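Local coordinates for protein ribonucleotide monophosphatase NagD (Escherichia coli, PDB 2C4N) that probably removes phosphate from a broad range of nucleotides and other phosphate compounds, using magnesium as its cofactor, at residues 199-203 against 204-208; 224-227 against 228-231. One frame throughout, in Å; residues are numbered along the deposited sequence.

How the contacts relate
Contact 1 (199-203 against 204-208) is itself part of the metal and phosphate site, whereas contact 2 (224-227 against 228-231) lies nearer the surface, later in the chain; their centres are 11 Å apart. The two touch directly through Ser225. Its OG is 2.8 Å from Leu203 N and its N is 2.9 Å from Asp201 O, both probable hydrogen bonds that hold the outer loop to the turn carrying metal ligand Asp201. Packing adds to this: Leu203 CD1 comes within 3.4 Å of Asp229 CB. Contact 2 reaches the site as a second shell because Val224 N donates to OD2 of the metal-binding Asp201 carboxylate; the side chain of Ser225 stays about 9 Å from the magnesium ion.

Contact 1 (199-203 against 204-208); sequences VGDNL and RTDIL. With MG (magnesium ion), chain B; PO4 (phosphate ion), chain C.
Asp201 and Asp206 face the magnesium ion at different depths. Asp201 OD1 binds it at 2.3 Å, beside Asp9 OD2, the backbone O of Asp11 and waters 1 and 2, while Asp201 OD2 accepts from water 1 and Val224 N. Asp206 works one step out: its OD2 accepts from water 2 at 2.5 Å, and that water also donates to phosphate O4. The phosphate, probably from the crystallisation liquor, takes a 2.7 Å bond from Thr205 OG1 to the same O4 and a weak one from Asn202 ND2 to O2; Lys176 binds it too, and forms a salt bridge with Asp206 OD1. Residues 202-205 probably bind substrate, whose phosphate group this ion may mark.

Behind these ligands, the anti lone pair of Asp206 OD2 receives Asn202 N at 3.1 Å and 157°, and Asp201 N adds a weak bond, which pins the turn after the strand. A side chain at Gly200 would run into Asp206 CB. With CG opposite the backbone N (chi1 -165°), Asn202 swings its amide over the helix start, where OD1 caps Arg204 N at 2.9 Å, tilted 31° from the carbonyl plane. Cut back to alanine, Asn202 would probably leave Arg204 N without its capping acceptor and the phosphate without its amide contact. A bond from Thr205 N to Asn202 O (3.1 Å) holds the wide, pi-type first turn, with weak ones from Ile207 N to Asn202 O and Leu208 N to Leu203 O.

This is HAD motif IV, the acidic turn between strand 196-200 and helix 203-212 of a beta-alpha-beta unit. Leu203 CD2 meets Ile207 CG1 at 4.0 Å, both side chains also reaching strand 216-220, while the backbone of Val199 pairs with strand 5-9.

Contact 2 (224-227 against 228-231); sequences VSSL and DDID
This is a local turn contact, wound round a short 3-10 segment in the surface loop between strands 216-220 and 239-241. Ser226 and Asp229 close it with two bonds in opposite senses. Asp229 N donates to Ser226 O at 2.9 Å, and Ser226 N donates to Asp229 OD2, also at 2.9 Å and nearly straight (172°), coming from above the carboxylate plane. The hydroxyl of Ser226 goes to another partner: OG, lying between its own N and carbonyl carbon (chi1 64°), donates to Asp228 OD1 at 2.9 Å, again from above the carboxylate. Asp229 OD2 lies only 3.1 Å from that OG, so both acids crowd round one serine.

The next turn follows the same course. Ile230 N donates to Leu227 O at 3.2 Å, and Ile230 CG1 folds back over that oxygen, also 3.2 Å away. Beyond it, the methyls Leu227 CD1 and Ile230 CD1 meet loosely, and both residues rest on Ile240 of strand 239-241, which ties the turn to the sheet edge. On the inner side Ser225 OG is engaged by Leu203 N; water 3 joins it to Asp229 OD2, weakly at the carboxylate. Water 4 donates to Asp231 OD1 at 2.8 Å.

Asp228 OD1 and Asp229 OD1 lie 3.3 Å apart, close enough for the two acids to repel. The donors of Ser226 probably offset part of that repulsion: its backbone N holds Asp229 and its hydroxyl holds Asp228, which probably steadies both carboxylates at the start of the turn.

Contact 1 (199-203 against 204-208)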
# COMPACT_ATOMS: atom_id res chain seq x y z
N VAL A 199 -9.59 23.14 17.74
CA VAL A 199 -10.53 22.24 18.41
C VAL A 199 -11.05 21.29 17.33
O VAL A 199 -11.49 21.73 16.27
CB VAL A 199 -11.73 23.01 19.01
CG1 VAL A 199 -12.67 22.05 19.71
CG2 VAL A 199 -11.25 24.07 19.99
N GLY A 200 -10.97 19.99 17.59
CA GLY A 200 -11.45 19.03 16.61
C GLY A 200 -11.88 17.73 17.23
O GLY A 200 -11.59 17.47 18.40
N ASP A 201 -12.58 16.90 16.46
CA ASP A 201 -13.07 15.61 16.95
C ASP A 201 -12.32 14.41 16.38
O ASP A 201 -12.53 13.29 16.83
CB ASP A 201 -14.55 15.46 16.63
CG ASP A 201 -14.81 15.41 15.14
OD1 ASP A 201 -14.37 16.36 14.46
OD2 ASP A 201 -15.43 14.44 14.65
N ASN A 202 -11.47 14.65 15.38
CA ASN A 202 -10.73 13.55 14.76
C ASN A 202 -9.23 13.60 15.05
O ASN A 202 -8.52 14.47 14.54
CB ASN A 202 -10.94 13.57 13.24
CG ASN A 202 -10.52 12.28 12.58
OD1 ASN A 202 -9.63 11.58 13.07
ND2 ASN A 202 -11.15 11.95 11.46
N LEU A 203 -8.76 12.66 15.86
CA LEU A 203 -7.36 12.59 16.22
C LEU A 203 -6.44 12.53 15.00
O LEU A 203 -5.38 13.14 14.99
CB LEU A 203 -7.10 11.36 17.10
CG LEU A 203 -7.45 11.48 18.58
CD1 LEU A 203 -7.52 10.09 19.20
CD2 LEU A 203 -6.41 12.33 19.29
N ARG A 204 -6.86 11.78 13.99
CA ARG A 204 -6.06 11.60 12.79
C ARG A 204 -6.08 12.73 11.77
O ARG A 204 -5.36 12.67 10.78
CB ARG A 204 -6.44 10.27 12.12
CG ARG A 204 -6.20 9.08 13.04
CD ARG A 204 -6.60 7.75 12.43
NE ARG A 204 -6.49 6.68 13.42
CZ ARG A 204 -5.34 6.19 13.87
NH1 ARG A 204 -4.18 6.66 13.43
NH2 ARG A 204 -5.34 5.23 14.80
N THR A 205 -6.89 13.75 12.01
CA THR A 205 -6.94 14.87 11.07
C THR A 205 -6.79 16.22 11.77
O THR A 205 -5.81 16.93 11.55
CB THR A 205 -8.25 14.83 10.23
OG1 THR A 205 -9.38 14.96 11.09
CG2 THR A 205 -8.35 13.51 9.47
N ASP A 206 -7.76 16.59 12.61
CA ASP A 206 -7.67 17.87 13.31
C ASP A 206 -6.47 17.93 14.24
O ASP A 206 -5.67 18.86 14.20
CB ASP A 206 -8.93 18.11 14.16
CG ASP A 206 -10.20 18.03 13.35
OD1 ASP A 206 -10.38 18.86 12.44
OD2 ASP A 206 -11.01 17.12 13.64
N ILE A 207 -6.35 16.92 15.09
CA ILE A 207 -5.28 16.88 16.07
C ILE A 207 -3.90 16.69 15.44
O ILE A 207 -2.96 17.41 15.78
CB ILE A 207 -5.55 15.79 17.12
CG1 ILE A 207 -7.00 15.90 17.61
CG2 ILE A 207 -4.59 15.96 18.29
CD1 ILE A 207 -7.37 17.26 18.21
N LEU A 208 -3.79 15.74 14.52
CA LEU A 208 -2.52 15.47 13.85
C LEU A 208 -2.02 16.72 13.12
O LEU A 208 -0.84 17.09 13.23
CB LEU A 208 -2.66 14.31 12.86
CG LEU A 208 -1.44 13.95 12.01
CD1 LEU A 208 -0.27 13.57 12.90
CD2 LEU A 208 -1.80 12.79 11.08
MG MG B . -14.83 16.80 12.28
P PO4 C . -12.09 15.04 8.52
O1 PO4 C . -13.24 15.83 7.99
O2 PO4 C . -12.59 13.76 9.08
O3 PO4 C . -11.14 14.76 7.42
O4 PO4 C . -11.41 15.82 9.58
O HOH W 1 -15.60 14.63 11.89
O HOH W 2 -12.60 16.25 11.97

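Contact 2 (224-227 against 228-231)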
# COMPACT_ATOMS: atom_id res chain seq x y z
N VAL A 224 -15.95 11.72 15.75
CA VAL A 224 -15.26 10.51 15.33
C VAL A 224 -14.42 9.80 16.39
O VAL A 224 -14.63 8.63 16.67
CB VAL A 224 -14.36 10.78 14.10
CG1 VAL A 224 -13.58 9.53 13.74
CG2 VAL A 224 -15.21 11.23 12.93
N SER A 225 -13.44 10.51 16.95
CA SER A 225 -12.55 9.90 17.93
C SER A 225 -13.15 9.71 19.32
O SER A 225 -14.00 10.49 19.77
CB SER A 225 -11.27 10.73 18.05
OG SER A 225 -10.51 10.67 16.86
N SER A 226 -12.69 8.66 19.99
CA SER A 226 -13.14 8.35 21.34
C SER A 226 -11.94 8.45 22.28
O SER A 226 -10.79 8.37 21.86
CB SER A 226 -13.75 6.96 21.41
OG SER A 226 -12.78 5.98 21.10
N LEU A 227 -12.23 8.61 23.57
CA LEU A 227 -11.18 8.77 24.56
C LEU A 227 -10.09 7.70 24.57
O LEU A 227 -8.90 8.02 24.69
CB LEU A 227 -11.80 8.89 25.95
CG LEU A 227 -10.82 9.21 27.09
CD1 LEU A 227 -10.08 10.50 26.75
CD2 LEU A 227 -11.56 9.34 28.41
N ASP A 228 -10.48 6.43 24.45
CA ASP A 228 -9.48 5.37 24.47
C ASP A 228 -8.54 5.39 23.27
O ASP A 228 -7.51 4.72 23.28
CB ASP A 228 -10.14 3.99 24.60
CG ASP A 228 -11.07 3.67 23.46
OD1 ASP A 228 -10.87 4.19 22.34
OD2 ASP A 228 -12.01 2.87 23.68
N ASP A 229 -8.89 6.17 22.25
CA ASP A 229 -8.04 6.25 21.06
C ASP A 229 -6.72 6.97 21.31
O ASP A 229 -5.79 6.87 20.51
CB ASP A 229 -8.78 6.97 19.91
CG ASP A 229 -9.90 6.15 19.31
OD1 ASP A 229 -9.79 4.90 19.30
OD2 ASP A 229 -10.89 6.74 18.83
N ILE A 230 -6.61 7.70 22.43
CA ILE A 230 -5.39 8.43 22.72
C ILE A 230 -4.31 7.63 23.45
O ILE A 230 -3.14 8.02 23.46
CB ILE A 230 -5.67 9.70 23.58
CG1 ILE A 230 -5.98 9.30 25.02
CG2 ILE A 230 -6.83 10.49 22.99
CD1 ILE A 230 -5.77 10.43 26.04
N ASP A 231 -4.70 6.49 24.02
CA ASP A 231 -3.77 5.66 24.78
C ASP A 231 -2.52 5.28 24.00
O ASP A 231 -1.40 5.50 24.47
CB ASP A 231 -4.47 4.38 25.27
CG ASP A 231 -5.69 4.67 26.13
OD1 ASP A 231 -5.79 5.79 26.68
OD2 ASP A 231 -6.56 3.78 26.28
O HOH W 3 -9.64 8.14 16.20
O HOH W 4 -7.71 7.51 27.82